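Local coordinates for protein erythropoietin (Homo sapiens, PDB 1EER) that binds and dimerises the erythropoietin receptor, activating JAK2 and so driving the proliferation and differentiation of red blood cell precursors, at residues V63-A68 with S120-A125; K20-I25 with K140-Y145; A79-S84 with P90-V95; R4-S9 with T106-A111. The protein carries 5 engineered substitutions. One frame throughout, in Å; residues are numbered along the deposited sequence.

Interaction 1 of 4, residues V63-A68 with S120-A125; sequences VWQGLA and SNSDAA. Engineered in segment 120-125: Asn121 (natural residue Pro), Ser122 (natural residue Pro).
Gln65 on the outer side of helix 56-82 reaches across to Ser122, a residue of the long connection that follows the short helix 114-120 in this four-helix-bundle cytokine. The backbones stay far apart: 10.1 Å separates Gln65 CA from Ser122 CA, and the side chains alone span the distance. Gln65 can do so because its chain is nearly straight beyond CG (chi2 178°); with CG set beside the backbone N (chi1 -69°), the amide is carried well clear of the helix. A long, flexible polar residue suits such a place, since its methylenes provide the reach and the amide can face water. Ser122 is an engineered residue where the natural sequence has proline, so its hydroxyl does not belong to the native hormone. It comes just after the neighbouring engineered residue Asn121, and both lie in the type I beta turn from Ser120 to Asp123, which leads the chain away from helix 114-120. The side chains of Asn121 and Ser122 also touch Val61, one helical turn before Gln65. The other faces of the helical segment do different work: Val63 and Leu67 point into the bundle against Leu109, as apolar residues should, while Trp64 lies against Ala114 and Ala118 of helix 114-120. In the surface link itself, Ser122 OG donates to Gln65 OE1 over 3.4 Å, a weak hydrogen bond that probably restrains the loop little. Behind that hydroxyl, Ser122 CB lies 4.0 Å from Gln65 OE1.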
loop_
_atom_site.group_PDB
_atom_site.type_symbol
_atom_site.label_atom_id
_atom_site.label_comp_id
_atom_site.label_asym_id
_atom_site.label_seq_id
_atom_site.Cartn_x
_atom_site.Cartn_y
_atom_site.Cartn_z
ATOM N N VAL A 63 18.158 1.159 -7.706
ATOM C CA VAL A 63 16.894 0.420 -7.630
ATOM C C VAL A 63 16.824 -0.844 -8.499
ATOM O O VAL A 63 16.446 -1.917 -8.024
ATOM C CB VAL A 63 15.696 1.355 -7.972
ATOM C CG1 VAL A 63 14.384 0.560 -8.033
ATOM C CG2 VAL A 63 15.595 2.449 -6.919
ATOM N N TRP A 64 17.190 -0.710 -9.765
ATOM C CA TRP A 64 17.151 -1.837 -10.677
ATOM C C TRP A 64 18.054 -2.978 -10.220
ATOM O O TRP A 64 17.626 -4.127 -10.142
ATOM C CB TRP A 64 17.543 -1.388 -12.084
ATOM C CG TRP A 64 17.474 -2.502 -13.051
ATOM C CD1 TRP A 64 18.524 -3.185 -13.591
ATOM C CD2 TRP A 64 16.290 -3.128 -13.539
ATOM N NE1 TRP A 64 18.065 -4.207 -14.383
ATOM C CE2 TRP A 64 16.695 -4.195 -14.370
ATOM C CE3 TRP A 64 14.923 -2.896 -13.355
ATOM C CZ2 TRP A 64 15.778 -5.030 -15.017
ATOM C CZ3 TRP A 64 14.012 -3.726 -13.998
ATOM C CH2 TRP A 64 14.446 -4.780 -14.819
ATOM N N GLN A 65 19.306 -2.671 -9.915
ATOM C CA GLN A 65 20.206 -3.716 -9.471
ATOM C C GLN A 65 19.791 -4.233 -8.103
ATOM O O GLN A 65 19.788 -5.442 -7.873
ATOM C CB GLN A 65 21.625 -3.195 -9.418
ATOM C CG GLN A 65 22.185 -2.919 -10.771
ATOM C CD GLN A 65 23.576 -2.366 -10.696
ATOM O OE1 GLN A 65 24.019 -1.648 -11.586
ATOM N NE2 GLN A 65 24.280 -2.694 -9.625
ATOM N N GLY A 66 19.431 -3.325 -7.200
ATOM C CA GLY A 66 19.019 -3.749 -5.877
ATOM C C GLY A 66 17.851 -4.711 -5.923
ATOM O O GLY A 66 17.818 -5.706 -5.195
ATOM N N LEU A 67 16.882 -4.403 -6.783
ATOM C CA LEU A 67 15.687 -5.232 -6.955
ATOM C C LEU A 67 16.052 -6.612 -7.491
ATOM O O LEU A 67 15.463 -7.617 -7.087
ATOM C CB LEU A 67 14.719 -4.555 -7.924
ATOM C CG LEU A 67 13.272 -5.045 -7.932
ATOM C CD1 LEU A 67 12.583 -4.643 -6.632
ATOM C CD2 LEU A 67 12.559 -4.459 -9.149
ATOM N N ALA A 68 17.023 -6.646 -8.404
ATOM C CA ALA A 68 17.490 -7.901 -8.985
ATOM C C ALA A 68 18.068 -8.801 -7.897
ATOM O O ALA A 68 17.759 -9.987 -7.832
ATOM C CB ALA A 68 18.540 -7.616 -10.047
ATOM N N SER A 120 23.274 1.792 -18.654
ATOM C CA SER A 120 24.113 2.820 -19.255
ATOM C C SER A 120 24.858 3.630 -18.197
ATOM O O SER A 120 26.059 3.861 -18.311
ATOM C CB SER A 120 23.254 3.745 -20.112
ATOM O OG SER A 120 22.702 3.035 -21.208
ATOM N N ASN A 121 24.138 4.060 -17.166
ATOM C CA ASN A 121 24.729 4.841 -16.082
ATOM C C ASN A 121 25.753 3.980 -15.349
ATOM O O ASN A 121 26.542 4.479 -14.543
ATOM C CB ASN A 121 23.639 5.290 -15.100
ATOM C CG ASN A 121 23.530 6.806 -14.987
ATOM O OD1 ASN A 121 23.553 7.525 -15.986
ATOM N ND2 ASN A 121 23.407 7.296 -13.758
ATOM N N SER A 122 25.736 2.684 -15.648
ATOM C CA SER A 122 26.637 1.722 -15.022
ATOM C C SER A 122 27.540 1.031 -16.029
ATOM O O SER A 122 28.009 -0.074 -15.766
ATOM C CB SER A 122 25.824 0.650 -14.289
ATOM O OG SER A 122 25.657 0.969 -12.918
ATOM N N ASP A 123 27.796 1.665 -17.170
ATOM C CA ASP A 123 28.632 1.033 -18.194
ATOM C C ASP A 123 30.131 1.332 -18.112
ATOM O O ASP A 123 30.886 0.965 -19.018
ATOM C CB ASP A 123 28.115 1.381 -19.595
ATOM C CG ASP A 123 28.159 2.866 -19.884
ATOM O OD1 ASP A 123 28.815 3.608 -19.123
ATOM O OD2 ASP A 123 27.535 3.290 -20.878
ATOM N N ALA A 124 30.555 1.992 -17.031
ATOM C CA ALA A 124 31.963 2.324 -16.818
ATOM C C ALA A 124 32.450 1.598 -15.573
ATOM O O ALA A 124 31.681 1.370 -14.642
ATOM C CB ALA A 124 32.135 3.824 -16.650
ATOM N N ALA A 125 33.723 1.215 -15.560
ATOM C CA ALA A 125 34.288 0.512 -14.413
ATOM C C ALA A 125 34.112 1.368 -13.162
ATOM O O ALA A 125 34.123 2.593 -13.245
ATOM C CB ALA A 125 35.775 0.226 -14.653
#

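Interaction 2 of 4, residues K20-I25 with K140-Y145; sequences KEAEKI and KLFRVY. Engineered in segment 20-25: Lys24 (natural residue Asn).
Glu23 and Arg143 bring their CA atoms to 4.8 Å where segments 20-25 of helix 9-25 and 140-145 of helix 138-161 run roughly antiparallel, at 149°, with axes approaching to 7.9 Å. So close an approach needs a small residue in the interface, and Ala22 supplies it. Its methyl CB approaches the Phe142 ring obliquely near CD1, 3.4 Å away, with CG and CE1 of the ring each at 3.8 Å. Phe142 has its CG beside the backbone N (chi1 -81°), which directs the ring toward Ala22 and the bundle interior. There it also packs on Leu91, His94 and Val95 of helix 91-111, and a large apolar ring is well placed to join three helices. Glu23 works differently. Its CB lies 3.8 Å from Phe142 O and its CG 3.9 Å from Arg143 CA, so the aliphatic part lines the groove between the helices, while the bend at chi2 (-90°) turns the carboxylate out of it. Arg143 likewise contributes its inner end, and Glu23 CG is 4.2 Å from Arg143 CB. The rest of the arginine leads outward, its guanidinium passing over Lys140 CA, and NH2 forms a salt bridge with an acidic side chain on the chain of another protein. Lys140 NZ makes a second salt bridge to that chain. Buried apolar contacts beneath a basic outer edge are consistent with a receptor-binding face formed by the first and last helices of a four-helix-bundle cytokine.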
loop_
_atom_site.group_PDB
_atom_site.type_symbol
_atom_site.label_atom_id
_atom_site.label_comp_id
_atom_site.label_asym_id
_atom_site.label_seq_id
_atom_site.Cartn_x
_atom_site.Cartn_y
_atom_site.Cartn_z
ATOM N N LYS A 20 4.679 -4.874 3.832
ATOM C CA LYS A 20 4.496 -4.412 5.207
ATOM C C LYS A 20 3.932 -5.559 6.038
ATOM O O LYS A 20 4.391 -5.819 7.151
ATOM C CB LYS A 20 3.528 -3.224 5.234
ATOM C CG LYS A 20 3.270 -2.619 6.603
ATOM C CD LYS A 20 2.670 -1.226 6.443
ATOM C CE LYS A 20 1.830 -0.835 7.636
ATOM N NZ LYS A 20 2.665 -0.531 8.829
ATOM N N GLU A 21 2.940 -6.253 5.483
ATOM C CA GLU A 21 2.316 -7.366 6.181
ATOM C C GLU A 21 3.327 -8.496 6.348
ATOM O O GLU A 21 3.383 -9.147 7.391
ATOM C CB GLU A 21 1.080 -7.845 5.411
ATOM C CG GLU A 21 0.319 -8.985 6.076
ATOM C CD GLU A 21 -0.266 -8.615 7.432
ATOM O OE1 GLU A 21 -0.352 -7.406 7.735
ATOM O OE2 GLU A 21 -0.639 -9.535 8.197
ATOM N N ALA A 22 4.142 -8.717 5.326
ATOM C CA ALA A 22 5.152 -9.763 5.396
ATOM C C ALA A 22 6.106 -9.413 6.537
ATOM O O ALA A 22 6.338 -10.220 7.439
ATOM C CB ALA A 22 5.912 -9.850 4.072
ATOM N N GLU A 23 6.653 -8.200 6.494
ATOM C CA GLU A 23 7.577 -7.740 7.522
ATOM C C GLU A 23 6.921 -7.799 8.905
ATOM O O GLU A 23 7.500 -8.329 9.863
ATOM C CB GLU A 23 8.039 -6.309 7.207
ATOM C CG GLU A 23 8.651 -5.553 8.382
ATOM C CD GLU A 23 7.601 -4.783 9.172
ATOM O OE1 GLU A 23 6.946 -3.897 8.576
ATOM O OE2 GLU A 23 7.426 -5.066 10.382
ATOM N N LYS A 24 5.706 -7.273 9.010
ATOM C CA LYS A 24 5.011 -7.271 10.289
ATOM C C LYS A 24 4.834 -8.675 10.853
ATOM O O LYS A 24 5.110 -8.922 12.027
ATOM C CB LYS A 24 3.652 -6.589 10.150
ATOM C CG LYS A 24 2.821 -6.576 11.425
ATOM C CD LYS A 24 1.357 -6.237 11.124
ATOM C CE LYS A 24 0.514 -7.502 10.951
ATOM N NZ LYS A 24 -0.773 -7.246 10.243
ATOM N N ILE A 25 4.380 -9.598 10.012
ATOM C CA ILE A 25 4.159 -10.977 10.438
ATOM C C ILE A 25 5.455 -11.707 10.849
ATOM O O ILE A 25 5.443 -12.544 11.759
ATOM C CB ILE A 25 3.432 -11.768 9.317
ATOM C CG1 ILE A 25 2.016 -11.204 9.122
ATOM C CG2 ILE A 25 3.390 -13.250 9.648
ATOM C CD1 ILE A 25 1.139 -11.248 10.364
ATOM N N LYS A 140 14.550 -10.736 8.666
ATOM C CA LYS A 140 15.368 -9.695 8.070
ATOM C C LYS A 140 15.112 -9.623 6.575
ATOM O O LYS A 140 15.109 -8.544 5.997
ATOM C CB LYS A 140 16.857 -9.928 8.326
ATOM C CG LYS A 140 17.688 -8.714 7.930
ATOM C CD LYS A 140 19.146 -8.800 8.349
ATOM C CE LYS A 140 19.987 -7.897 7.460
ATOM N NZ LYS A 140 21.327 -7.593 8.022
ATOM N N LEU A 141 14.889 -10.777 5.949
ATOM C CA LEU A 141 14.618 -10.830 4.513
ATOM C C LEU A 141 13.379 -9.998 4.188
ATOM O O LEU A 141 13.390 -9.165 3.297
ATOM C CB LEU A 141 14.406 -12.292 4.070
ATOM C CG LEU A 141 14.167 -12.638 2.591
ATOM C CD1 LEU A 141 15.147 -11.895 1.694
ATOM C CD2 LEU A 141 14.322 -14.137 2.397
ATOM N N PHE A 142 12.308 -10.228 4.929
ATOM C CA PHE A 142 11.078 -9.501 4.695
ATOM C C PHE A 142 11.137 -8.035 5.103
ATOM O O PHE A 142 10.498 -7.197 4.468
ATOM C CB PHE A 142 9.925 -10.214 5.391
ATOM C CG PHE A 142 9.392 -11.378 4.611
ATOM C CD1 PHE A 142 8.912 -11.197 3.317
ATOM C CD2 PHE A 142 9.402 -12.658 5.147
ATOM C CE1 PHE A 142 8.448 -12.285 2.560
ATOM C CE2 PHE A 142 8.938 -13.757 4.398
ATOM C CZ PHE A 142 8.464 -13.567 3.105
ATOM N N ARG A 143 11.892 -7.719 6.153
ATOM C CA ARG A 143 12.022 -6.333 6.584
ATOM C C ARG A 143 12.756 -5.569 5.481
ATOM O O ARG A 143 12.422 -4.427 5.163
ATOM C CB ARG A 143 12.805 -6.250 7.898
ATOM C CG ARG A 143 13.133 -4.821 8.337
ATOM C CD ARG A 143 13.816 -4.793 9.706
ATOM N NE ARG A 143 15.159 -5.379 9.694
ATOM C CZ ARG A 143 15.501 -6.465 10.379
ATOM N NH1 ARG A 143 14.601 -7.082 11.127
ATOM N NH2 ARG A 143 16.749 -6.928 10.329
ATOM N N VAL A 144 13.751 -6.216 4.885
ATOM C CA VAL A 144 14.525 -5.611 3.802
ATOM C C VAL A 144 13.621 -5.441 2.565
ATOM O O VAL A 144 13.695 -4.434 1.851
ATOM C CB VAL A 144 15.759 -6.515 3.432
ATOM C CG1 VAL A 144 16.283 -6.168 2.044
ATOM C CG2 VAL A 144 16.863 -6.356 4.468
ATOM N N TYR A 145 12.779 -6.444 2.320
ATOM C CA TYR A 145 11.853 -6.436 1.195
ATOM C C TYR A 145 10.974 -5.192 1.291
ATOM O O TYR A 145 10.832 -4.456 0.318
ATOM C CB TYR A 145 10.992 -7.712 1.226
ATOM C CG TYR A 145 9.851 -7.762 0.228
ATOM C CD1 TYR A 145 10.066 -7.504 -1.125
ATOM C CD2 TYR A 145 8.567 -8.124 0.632
ATOM C CE1 TYR A 145 9.030 -7.610 -2.059
ATOM C CE2 TYR A 145 7.515 -8.233 -0.294
ATOM C CZ TYR A 145 7.758 -7.975 -1.639
ATOM O OH TYR A 145 6.734 -8.073 -2.556
#

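Interaction 3 of 4, residues A79-S84 with P90-V95; sequences ALLVKS and PLQLHV. Engineered in segment 79-84: Lys83 (natural residue Asn).
Leu81 projects from the last turn of helix 56-82 toward the start of helix 91-111, and its two methyl groups share the work. From CB the chain swings to a CG placed anti to the backbone N (chi1 -156°), which carries the fork toward helix 91-111. At the fork CD1 meets its counterpart, Leu91 CD1, at 4.0 Å. The other branch is busier: Leu81 CD2 lies 3.9 Å from Leu91 CB and 4.1 Å from Val95 CG2, two residues one helical turn apart. These helices are consecutive members of the four-helix bundle, and only five residues separate the two segments, so the contact closes the short connection between them. Branched aliphatic residues suit the inner side, where Leu81 and Leu91 both also touch Phe138 of helix 138-161. On the outer side Gln92 covers the same methyl. Its chain bends at chi2 (59°) and runs alongside Leu81 but pointing the other way, so that its amide end lies against the leucine, with Gln92 NE2 3.9 Å from Leu81 CD2. A glutamine fits this exposed border because its long chain brings the amide over the methyl while staying at the surface.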
loop_
_atom_site.group_PDB
_atom_site.type_symbol
_atom_site.label_atom_id
_atom_site.label_comp_id
_atom_site.label_asym_id
_atom_site.label_seq_id
_atom_site.Cartn_x
_atom_site.Cartn_y
_atom_site.Cartn_z
ATOM N N ALA A 79 13.242 -21.593 -2.281
ATOM C CA ALA A 79 13.762 -22.951 -2.440
ATOM C C ALA A 79 14.245 -23.521 -1.112
ATOM O O ALA A 79 14.142 -24.721 -0.869
ATOM C CB ALA A 79 14.890 -22.960 -3.447
ATOM N N LEU A 80 14.786 -22.658 -0.257
ATOM C CA LEU A 80 15.266 -23.093 1.045
ATOM C C LEU A 80 14.071 -23.547 1.875
ATOM O O LEU A 80 14.176 -24.445 2.716
ATOM C CB LEU A 80 15.979 -21.942 1.755
ATOM C CG LEU A 80 17.494 -21.860 1.577
ATOM C CD1 LEU A 80 18.008 -20.551 2.149
ATOM C CD2 LEU A 80 18.140 -23.038 2.271
ATOM N N LEU A 81 12.932 -22.914 1.619
ATOM C CA LEU A 81 11.698 -23.225 2.324
ATOM C C LEU A 81 11.047 -24.485 1.778
ATOM O O LEU A 81 10.439 -25.243 2.532
ATOM C CB LEU A 81 10.718 -22.060 2.208
ATOM C CG LEU A 81 9.674 -21.969 3.317
ATOM C CD1 LEU A 81 10.378 -21.824 4.648
ATOM C CD2 LEU A 81 8.736 -20.784 3.063
ATOM N N VAL A 82 11.162 -24.709 0.471
ATOM C CA VAL A 82 10.568 -25.897 -0.132
ATOM C C VAL A 82 11.196 -27.129 0.507
ATOM O O VAL A 82 10.563 -28.175 0.629
ATOM C CB VAL A 82 10.781 -25.931 -1.667
ATOM C CG1 VAL A 82 12.177 -26.430 -2.007
ATOM C CG2 VAL A 82 9.735 -26.816 -2.305
ATOM N N LYS A 83 12.447 -26.987 0.927
ATOM C CA LYS A 83 13.170 -28.069 1.574
ATOM C C LYS A 83 12.898 -28.054 3.073
ATOM O O LYS A 83 12.767 -26.992 3.681
ATOM C CB LYS A 83 14.674 -27.919 1.332
ATOM C CG LYS A 83 15.041 -27.509 -0.086
ATOM C CD LYS A 83 14.675 -28.595 -1.097
ATOM C CE LYS A 83 15.698 -28.677 -2.225
ATOM N NZ LYS A 83 17.100 -28.598 -1.713
ATOM N N SER A 84 12.814 -29.245 3.654
ATOM C CA SER A 84 12.576 -29.414 5.083
ATOM C C SER A 84 11.109 -29.330 5.466
ATOM O O SER A 84 10.262 -28.909 4.679
ATOM C CB SER A 84 13.367 -28.369 5.885
ATOM O OG SER A 84 13.733 -28.852 7.169
ATOM N N PRO A 90 3.135 -19.456 8.422
ATOM C CA PRO A 90 2.830 -18.209 7.710
ATOM C C PRO A 90 3.766 -17.868 6.560
ATOM O O PRO A 90 3.348 -17.277 5.566
ATOM C CB PRO A 90 2.883 -17.140 8.807
ATOM C CG PRO A 90 2.932 -17.891 10.113
ATOM C CD PRO A 90 3.569 -19.193 9.806
ATOM N N LEU A 91 5.030 -18.245 6.698
ATOM C CA LEU A 91 6.050 -17.951 5.697
ATOM C C LEU A 91 5.703 -18.207 4.233
ATOM O O LEU A 91 5.955 -17.363 3.379
ATOM C CB LEU A 91 7.335 -18.714 6.025
ATOM C CG LEU A 91 8.211 -18.139 7.135
ATOM C CD1 LEU A 91 9.445 -18.999 7.302
ATOM C CD2 LEU A 91 8.591 -16.715 6.806
ATOM N N GLN A 92 5.130 -19.369 3.941
ATOM C CA GLN A 92 4.815 -19.733 2.562
ATOM C C GLN A 92 4.122 -18.693 1.688
ATOM O O GLN A 92 4.666 -18.297 0.654
ATOM C CB GLN A 92 4.006 -21.032 2.520
ATOM C CG GLN A 92 4.004 -21.704 1.143
ATOM C CD GLN A 92 5.401 -22.057 0.649
ATOM O OE1 GLN A 92 5.902 -21.475 -0.318
ATOM N NE2 GLN A 92 6.033 -23.017 1.309
ATOM N N LEU A 93 2.932 -18.248 2.085
ATOM C CA LEU A 93 2.202 -17.286 1.264
ATOM C C LEU A 93 2.907 -15.959 1.082
ATOM O O LEU A 93 2.854 -15.384 -0.002
ATOM C CB LEU A 93 0.793 -17.044 1.815
ATOM C CG LEU A 93 0.590 -16.949 3.323
ATOM C CD1 LEU A 93 -0.630 -16.077 3.595
ATOM C CD2 LEU A 93 0.413 -18.351 3.922
ATOM N N HIS A 94 3.573 -15.478 2.130
ATOM C CA HIS A 94 4.284 -14.205 2.048
ATOM C C HIS A 94 5.415 -14.320 1.041
ATOM O O HIS A 94 5.703 -13.376 0.316
ATOM C CB HIS A 94 4.841 -13.800 3.417
ATOM C CG HIS A 94 3.784 -13.539 4.445
ATOM N ND1 HIS A 94 2.943 -12.449 4.388
ATOM C CD2 HIS A 94 3.423 -14.235 5.550
ATOM C CE1 HIS A 94 2.109 -12.486 5.413
ATOM N NE2 HIS A 94 2.379 -13.559 6.134
ATOM N N VAL A 95 6.057 -15.483 0.996
ATOM C CA VAL A 95 7.153 -15.709 0.052
ATOM C C VAL A 95 6.617 -15.810 -1.381
ATOM O O VAL A 95 7.219 -15.294 -2.321
ATOM C CB VAL A 95 7.911 -17.007 0.389
ATOM C CG1 VAL A 95 8.914 -17.320 -0.703
ATOM C CG2 VAL A 95 8.620 -16.868 1.733
#

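Interaction 4 of 4, residues R4-S9 with T106-A111; sequences RLICDS and TTLLRA
Ile6 lies across Leu108 along most of its length and ends against Leu109. Its CB sits 3.8 Å from Leu108 CG, and CG1 stays nearly as close to the same atom. With CG1 anti to the backbone N (chi1 -151°) and the chain extended beyond it (chi2 176°), CD1 is pushed inward over the helix, 3.7 Å from Leu108 CB. Beyond that, Ile6 CD1 meets Leu109 CD1 at 3.4 Å, tighter than the usual van der Waals contact. Isoleucine suits the place because its extended CG1-CD1 arm is long enough to cross Leu108 and still reach Leu109. The segment 4-9 is the N-terminal lead-in to the four-helix bundle, turning through a short 3-10 segment before Asp8 N-caps helix 9-25; Asp8 OD1 accepts a weak hydrogen bond from Arg10 N. The adjacent Cys7 is tied by a disulfide to Cys161, at the end of helix 138-161, so the lead-in is fastened covalently on one side and packed on helix 91-111 on the other. Farther out, Leu5 adds a looser contact, its CB 4.1 Å from Leu108 CD1. Leu5 and Leu108 each also pack on an aromatic side chain of the chain of another protein.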
loop_
_atom_site.group_PDB
_atom_site.type_symbol
_atom_site.label_atom_id
_atom_site.label_comp_id
_atom_site.label_asym_id
_atom_site.label_seq_id
_atom_site.Cartn_x
_atom_site.Cartn_y
_atom_site.Cartn_z
ATOM N N ARG A 4 2.864 5.117 -17.509
ATOM C CA ARG A 4 1.976 3.974 -17.328
ATOM C C ARG A 4 2.048 3.234 -15.984
ATOM O O ARG A 4 2.849 3.555 -15.108
ATOM C CB ARG A 4 2.162 2.983 -18.485
ATOM C CG ARG A 4 2.525 3.638 -19.808
ATOM C CD ARG A 4 1.365 3.656 -20.793
ATOM N NE ARG A 4 1.621 4.590 -21.889
ATOM C CZ ARG A 4 2.169 4.258 -23.057
ATOM N NH1 ARG A 4 2.524 3.001 -23.296
ATOM N NH2 ARG A 4 2.376 5.185 -23.989
ATOM N N LEU A 5 1.157 2.252 -15.863
ATOM C CA LEU A 5 0.952 1.384 -14.705
ATOM C C LEU A 5 1.693 1.588 -13.386
ATOM O O LEU A 5 1.055 1.618 -12.339
ATOM C CB LEU A 5 1.092 -0.071 -15.143
ATOM C CG LEU A 5 0.013 -0.512 -16.141
ATOM C CD1 LEU A 5 0.542 -0.357 -17.554
ATOM C CD2 LEU A 5 -0.382 -1.942 -15.889
ATOM N N ILE A 6 3.015 1.712 -13.396
ATOM C CA ILE A 6 3.709 1.889 -12.121
ATOM C C ILE A 6 3.587 3.311 -11.600
ATOM O O ILE A 6 3.807 3.568 -10.418
ATOM C CB ILE A 6 5.209 1.494 -12.202
ATOM C CG1 ILE A 6 5.673 1.002 -10.828
ATOM C CG2 ILE A 6 6.050 2.660 -12.680
ATOM C CD1 ILE A 6 7.104 0.488 -10.800
ATOM N N CYS A 7 3.218 4.228 -12.488
ATOM C CA CYS A 7 3.053 5.623 -12.114
ATOM C C CYS A 7 1.729 5.847 -11.407
ATOM O O CYS A 7 1.403 6.967 -11.013
ATOM C CB CYS A 7 3.157 6.508 -13.349
ATOM S SG CYS A 7 4.878 6.603 -13.910
ATOM N N ASP A 8 0.961 4.773 -11.260
ATOM C CA ASP A 8 -0.314 4.844 -10.572
ATOM C C ASP A 8 -0.012 4.368 -9.158
ATOM O O ASP A 8 0.186 3.176 -8.913
ATOM C CB ASP A 8 -1.340 3.935 -11.245
ATOM C CG ASP A 8 -2.695 3.974 -10.562
ATOM O OD1 ASP A 8 -2.752 4.054 -9.316
ATOM O OD2 ASP A 8 -3.717 3.923 -11.273
ATOM N N SER A 9 0.048 5.321 -8.238
ATOM C CA SER A 9 0.345 5.032 -6.846
ATOM C C SER A 9 -0.310 3.755 -6.308
ATOM O O SER A 9 0.364 2.902 -5.721
ATOM C CB SER A 9 -0.069 6.223 -5.979
ATOM O OG SER A 9 1.019 7.103 -5.802
ATOM N N THR A 106 9.519 -5.893 -11.304
ATOM C CA THR A 106 10.635 -5.919 -12.255
ATOM C C THR A 106 10.175 -5.531 -13.662
ATOM O O THR A 106 10.846 -4.765 -14.362
ATOM C CB THR A 106 11.267 -7.317 -12.359
ATOM O OG1 THR A 106 11.774 -7.717 -11.081
ATOM C CG2 THR A 106 12.392 -7.304 -13.380
ATOM N N THR A 107 9.034 -6.076 -14.078
ATOM C CA THR A 107 8.495 -5.786 -15.395
ATOM C C THR A 107 8.050 -4.332 -15.409
ATOM O O THR A 107 8.308 -3.602 -16.362
ATOM C CB THR A 107 7.284 -6.701 -15.720
ATOM O OG1 THR A 107 7.713 -8.069 -15.785
ATOM C CG2 THR A 107 6.667 -6.315 -17.057
ATOM N N LEU A 108 7.397 -3.918 -14.328
ATOM C CA LEU A 108 6.902 -2.551 -14.178
ATOM C C LEU A 108 8.018 -1.497 -14.248
ATOM O O LEU A 108 7.865 -0.459 -14.907
ATOM C CB LEU A 108 6.147 -2.430 -12.849
ATOM C CG LEU A 108 4.630 -2.178 -12.880
ATOM C CD1 LEU A 108 4.004 -2.733 -14.157
ATOM C CD2 LEU A 108 4.004 -2.808 -11.647
ATOM N N LEU A 109 9.136 -1.770 -13.577
ATOM C CA LEU A 109 10.278 -0.855 -13.546
ATOM C C LEU A 109 10.931 -0.661 -14.903
ATOM O O LEU A 109 11.280 0.457 -15.288
ATOM C CB LEU A 109 11.338 -1.371 -12.578
ATOM C CG LEU A 109 11.718 -0.453 -11.432
ATOM C CD1 LEU A 109 10.492 0.312 -10.956
ATOM C CD2 LEU A 109 12.301 -1.291 -10.314
ATOM N N ARG A 110 11.117 -1.767 -15.613
ATOM C CA ARG A 110 11.743 -1.736 -16.923
ATOM C C ARG A 110 10.976 -0.815 -17.846
ATOM O O ARG A 110 11.561 -0.008 -18.551
ATOM C CB ARG A 110 11.781 -3.146 -17.514
ATOM C CG ARG A 110 12.105 -3.187 -18.991
ATOM C CD ARG A 110 12.179 -4.617 -19.477
ATOM N NE ARG A 110 12.889 -5.462 -18.525
ATOM C CZ ARG A 110 12.537 -6.705 -18.231
ATOM N NH1 ARG A 110 11.479 -7.245 -18.819
ATOM N NH2 ARG A 110 13.236 -7.404 -17.349
ATOM N N ALA A 111 9.660 -0.949 -17.846
ATOM C CA ALA A 111 8.816 -0.122 -18.695
ATOM C C ALA A 111 9.056 1.326 -18.332
ATOM O O ALA A 111 8.912 2.211 -19.167
ATOM C CB ALA A 111 7.359 -0.481 -18.493
#

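Overall arrangement
The four contacts spread along the length of the bundle. Interactions 2 and 3 share one end, with centres 14 Å apart, and they touch: Phe142 CZ reaches Val95 CG2 at 3.6 Å, so Phe142 and Val95 link the two contacts, and all four long helices meet at this end. Interactions 1 and 4 lie toward the other end, centres 18 Å apart, joined through Val63, Trp64 and Leu67 packing on helix 91-111. Interactions 1 and 3 both use helix 56-82 but are about 29 Å apart between centres. Residues of interactions 2 and 4 also meet chains of other proteins, consistent with receptor binding, whereas no other protein chain touches interactions 1 and 3.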